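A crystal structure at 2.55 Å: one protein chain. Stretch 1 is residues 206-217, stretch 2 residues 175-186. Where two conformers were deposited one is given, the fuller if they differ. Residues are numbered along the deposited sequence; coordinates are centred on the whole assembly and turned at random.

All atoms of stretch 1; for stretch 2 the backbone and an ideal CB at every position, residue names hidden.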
# COMPACT_ATOMS: atom_id res chain seq x y z
N LEU A 206 -11.07 -0.76 -5.23
CA LEU A 206 -11.08 0.61 -4.72
C LEU A 206 -10.38 0.78 -3.38
O LEU A 206 -10.22 1.91 -2.88
CB LEU A 206 -12.52 1.18 -4.67
CG LEU A 206 -13.20 1.21 -6.03
CD1 LEU A 206 -14.42 2.09 -6.02
CD2 LEU A 206 -12.21 1.62 -7.15
N TRP A 207 -9.95 -0.32 -2.78
CA TRP A 207 -9.15 -0.21 -1.56
C TRP A 207 -7.81 0.42 -1.92
O TRP A 207 -7.29 1.26 -1.17
CB TRP A 207 -8.90 -1.56 -0.91
CG TRP A 207 -7.78 -1.49 0.04
CD1 TRP A 207 -6.45 -1.65 -0.25
CD2 TRP A 207 -7.86 -1.22 1.44
NE1 TRP A 207 -5.70 -1.50 0.89
CE2 TRP A 207 -6.54 -1.25 1.95
CE3 TRP A 207 -8.92 -0.98 2.31
CZ2 TRP A 207 -6.26 -1.03 3.28
CZ3 TRP A 207 -8.64 -0.76 3.65
CH2 TRP A 207 -7.31 -0.78 4.12
N ASP A 208 -7.25 -0.00 -3.05
CA ASP A 208 -5.98 0.52 -3.53
C ASP A 208 -6.05 2.02 -3.76
O ASP A 208 -5.13 2.76 -3.35
CB ASP A 208 -5.56 -0.18 -4.85
CG ASP A 208 -4.86 -1.53 -4.61
OD1 ASP A 208 -4.62 -1.90 -3.42
OD2 ASP A 208 -4.53 -2.20 -5.61
N LEU A 209 -7.12 2.46 -4.42
CA LEU A 209 -7.33 3.90 -4.68
C LEU A 209 -7.46 4.67 -3.37
O LEU A 209 -6.83 5.71 -3.20
CB LEU A 209 -8.54 4.17 -5.59
CG LEU A 209 -8.24 3.96 -7.09
CD1 LEU A 209 -7.86 2.51 -7.44
CD2 LEU A 209 -9.39 4.39 -7.98
N GLY A 210 -8.24 4.13 -2.44
CA GLY A 210 -8.43 4.82 -1.16
C GLY A 210 -7.14 4.90 -0.35
O GLY A 210 -6.84 5.92 0.28
N ASP A 211 -6.37 3.82 -0.40
CA ASP A 211 -5.13 3.73 0.36
C ASP A 211 -4.10 4.73 -0.15
O ASP A 211 -3.51 5.47 0.63
CB ASP A 211 -4.57 2.32 0.29
CG ASP A 211 -3.50 2.04 1.36
OD1 ASP A 211 -2.47 2.72 1.43
OD2 ASP A 211 -3.68 1.08 2.10
N LEU A 212 -3.91 4.76 -1.46
CA LEU A 212 -2.99 5.72 -2.05
C LEU A 212 -3.39 7.13 -1.70
O LEU A 212 -2.54 7.93 -1.31
CB LEU A 212 -2.96 5.57 -3.57
CG LEU A 212 -2.17 6.59 -4.36
CD1 LEU A 212 -0.80 6.80 -3.69
CD2 LEU A 212 -2.02 6.10 -5.83
N SER A 213 -4.67 7.44 -1.82
CA SER A 213 -5.16 8.79 -1.52
C SER A 213 -4.80 9.24 -0.12
O SER A 213 -4.28 10.36 0.05
CB SER A 213 -6.68 8.86 -1.68
OG SER A 213 -7.16 10.19 -1.53
N VAL A 214 -5.06 8.39 0.88
CA VAL A 214 -4.75 8.73 2.28
C VAL A 214 -3.24 8.79 2.52
O VAL A 214 -2.77 9.63 3.32
CB VAL A 214 -5.37 7.74 3.26
CG1 VAL A 214 -4.83 7.94 4.65
CG2 VAL A 214 -6.83 7.91 3.29
N GLU A 215 -2.49 7.93 1.84
CA GLU A 215 -1.03 7.89 2.01
C GLU A 215 -0.37 9.07 1.32
O GLU A 215 0.63 9.60 1.79
CB GLU A 215 -0.46 6.58 1.47
CG GLU A 215 -0.79 5.29 2.28
CD GLU A 215 -0.08 5.21 3.62
OE1 GLU A 215 1.04 5.75 3.73
OE2 GLU A 215 -0.64 4.60 4.56
N GLY A 216 -0.95 9.50 0.20
CA GLY A 216 -0.41 10.65 -0.55
C GLY A 216 -0.94 12.02 -0.13
O GLY A 216 -0.55 13.03 -0.71
N LYS A 217 -1.82 12.04 0.86
CA LYS A 217 -2.48 13.26 1.31
C LYS A 217 -3.09 13.96 0.10
O LYS A 217 -2.88 15.15 -0.12
CB LYS A 217 -1.50 14.20 2.03
CG LYS A 217 -0.62 13.51 3.06
CD LYS A 217 0.03 14.51 4.03
CE LYS A 217 1.07 13.83 4.92
NZ LYS A 217 1.56 14.70 6.04
N UNK A 175 -7.01 -8.40 -8.20
CA UNK A 175 -5.64 -8.53 -7.70
C UNK A 175 -5.11 -7.15 -7.27
O UNK A 175 -4.70 -6.36 -8.10
CB UNK A 175 -4.73 -9.15 -8.77
N UNK A 176 -5.10 -6.88 -5.97
CA UNK A 176 -4.72 -5.58 -5.45
C UNK A 176 -3.39 -5.55 -4.72
O UNK A 176 -3.01 -6.50 -4.06
CB UNK A 176 -5.82 -5.08 -4.51
N UNK A 177 -2.71 -4.41 -4.84
CA UNK A 177 -1.44 -4.22 -4.16
C UNK A 177 -1.62 -4.14 -2.65
O UNK A 177 -0.79 -4.65 -1.91
CB UNK A 177 -0.75 -2.95 -4.67
N UNK A 178 -2.68 -3.44 -2.21
CA UNK A 178 -3.08 -3.38 -0.79
C UNK A 178 -2.31 -2.47 0.16
O UNK A 178 -2.82 -2.14 1.22
CB UNK A 178 -3.00 -4.80 -0.22
N UNK A 179 -1.09 -2.09 -0.18
CA UNK A 179 -0.35 -1.12 0.63
C UNK A 179 0.40 -0.16 -0.28
O UNK A 179 1.62 -0.06 -0.21
CB UNK A 179 0.62 -1.83 1.58
N UNK A 180 -0.34 0.56 -1.14
CA UNK A 180 0.28 1.46 -2.12
C UNK A 180 0.82 2.78 -1.55
O UNK A 180 0.32 3.86 -1.85
CB UNK A 180 -0.74 1.78 -3.21
N UNK A 181 1.86 2.68 -0.72
CA UNK A 181 2.55 3.85 -0.21
C UNK A 181 3.16 4.61 -1.39
O UNK A 181 3.52 4.02 -2.41
CB UNK A 181 3.62 3.46 0.81
N UNK A 182 3.28 5.92 -1.26
CA UNK A 182 3.83 6.73 -2.30
C UNK A 182 5.19 6.20 -2.75
O UNK A 182 5.46 6.13 -3.97
CB UNK A 182 3.94 8.18 -1.83
N UNK A 183 6.00 5.78 -1.77
CA UNK A 183 7.37 5.30 -2.03
C UNK A 183 7.40 4.05 -2.91
O UNK A 183 8.38 3.79 -3.58
CB UNK A 183 8.08 5.00 -0.71
N UNK A 184 6.30 3.29 -2.93
CA UNK A 184 6.20 2.11 -3.78
C UNK A 184 5.97 2.40 -5.26
O UNK A 184 5.88 1.46 -6.05
CB UNK A 184 5.06 1.22 -3.27
N UNK A 185 5.84 3.67 -5.64
CA UNK A 185 5.61 4.05 -7.02
C UNK A 185 6.85 4.65 -7.63
O UNK A 185 7.43 5.58 -7.08
CB UNK A 185 4.44 5.04 -7.12
N UNK A 186 7.24 4.12 -8.79
CA UNK A 186 8.37 4.63 -9.53
C UNK A 186 7.81 5.28 -10.77
O UNK A 186 7.19 4.61 -11.60
CB UNK A 186 9.38 3.53 -9.87

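Position 175 lies on an extended strand, and its CB points away from the helix of stretch 1. Nothing of that helix lies near it, so the helix sets no preference. It is A175.

Position 176 is also extended, with CB directed toward the helix. The ideal CB sits 3.3 Å from D208 OD2. A small or slim side chain would suit this closeness. The residue is C176, chi1 m; its CB sits 3.3 Å from D208 OD2, the closest pair between the two residues.

Position 177 leaves the strand with phi/psi of -68/-41. Its CB points sideways, and its backbone N is 3.0 Å from D208 OD2. The helix binds the main chain here, so many side chains would do. The residue is H177. Its N donates to D208 OD2, while the ring leads away from the helix and ND1 accepts a 3.1 Å hydrogen bond from the backbone N of position 179.

Position 178 has positive phi (78/-20), which favours glycine or asparagine but does not exclude others. CB points away. The backbone does the work: N donates to D208 OD1 at 2.8 Å, and O accepts from W207 NE1 at 3.0 Å, near the plane of the indole and at its edge. With position 177, this lets the carboxylate of D208 hold two successive amides. The residue is C178. Its SG lies 5.3 Å from the centroid of the W207 five-membered ring, obliquely placed.

Position 179 has CB pointing away, and the nearest helix group is acidic: D211 OD2 is 5.2 Å from the ideal CB. A basic or neutral polar side chain would seem the easier choice. The deposited residue is D179. Its end comes nearer, leaving D179 OD1 4.4 Å from D211 OD1, two like charges close together.

Position 180 points toward the helix. L212 CB is 4.4 Å from the ideal CB and D208 O 4.5 Å. Phi is -75, and the backbone N faces no acceptor on the helix. A compact apolar residue fits, and proline is compatible with this phi. It is P180. CG lies 3.4 Å from D208 O and 4.2 Å from L212 CB; CD lies 3.5 Å from D211 CG.

Position 181 points away, with E215 OE1 4.5 Å from the ideal CB. A polar or basic side chain could answer that charge, but an apolar one is possible. It is L181, whose end comes nearer the helix.

Position 182 opens a 3-10 segment and points sideways, with G216 CA 5.2 Å and L212 CD1 5.3 Å from the ideal CB. Small or medium apolar residues suit. It is C182. SG reaches 3.4 Å from G216 CA and 4.4 Å from L212 CD1.

Positions 183 and 184 are out of reach of the helix, which does not choose between residues. They are E183 and N184; N184 ND2 makes a weak hydrogen bond to D179 O.

Position 185 points toward the helix from a distance. A long apolar side chain could reach L212. It is F185, with CZ 3.8 Å from L212 CD2.

Position 186, out of reach, is L186.

Stretch 2 (175-186) ACHCDPLCENFL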
# COMPACT_ATOMS: atom_id res chain seq x y z
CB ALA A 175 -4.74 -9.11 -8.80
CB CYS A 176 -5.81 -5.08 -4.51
SG CYS A 176 -7.39 -4.86 -5.32
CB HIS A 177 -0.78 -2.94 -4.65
CG HIS A 177 0.54 -2.68 -4.04
ND1 HIS A 177 0.68 -2.17 -2.76
CD2 HIS A 177 1.80 -2.86 -4.52
CE1 HIS A 177 1.97 -2.06 -2.48
NE2 HIS A 177 2.67 -2.46 -3.52
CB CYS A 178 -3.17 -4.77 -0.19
SG CYS A 178 -4.45 -5.76 -0.96
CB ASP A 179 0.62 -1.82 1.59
CG ASP A 179 1.27 -0.86 2.58
OD1 ASP A 179 0.57 0.03 3.13
OD2 ASP A 179 2.49 -0.99 2.80
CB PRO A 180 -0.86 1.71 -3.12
CG PRO A 180 -2.09 1.62 -2.27
CD PRO A 180 -1.81 0.54 -1.27
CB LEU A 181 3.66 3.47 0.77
CG LEU A 181 3.34 2.64 2.03
CD1 LEU A 181 4.64 2.00 2.56
CD2 LEU A 181 2.64 3.45 3.14
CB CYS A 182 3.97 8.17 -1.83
SG CYS A 182 2.39 8.94 -1.49
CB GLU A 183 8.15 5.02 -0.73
CG GLU A 183 7.58 3.90 0.15
CD GLU A 183 8.55 3.45 1.24
OE1 GLU A 183 9.59 2.85 0.91
OE2 GLU A 183 8.24 3.69 2.43
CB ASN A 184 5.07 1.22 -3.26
CG ASN A 184 5.41 0.59 -1.92
OD1 ASN A 184 6.59 0.41 -1.60
ND2 ASN A 184 4.38 0.21 -1.15
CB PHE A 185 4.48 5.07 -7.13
CG PHE A 185 3.11 4.49 -6.93
CD1 PHE A 185 2.59 4.36 -5.65
CD2 PHE A 185 2.35 4.09 -8.02
CE1 PHE A 185 1.34 3.82 -5.45
CE2 PHE A 185 1.10 3.55 -7.83
CZ PHE A 185 0.59 3.42 -6.54
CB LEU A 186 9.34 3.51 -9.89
CG LEU A 186 9.72 2.58 -8.73
CD1 LEU A 186 10.71 1.55 -9.24
CD2 LEU A 186 10.25 3.35 -7.49
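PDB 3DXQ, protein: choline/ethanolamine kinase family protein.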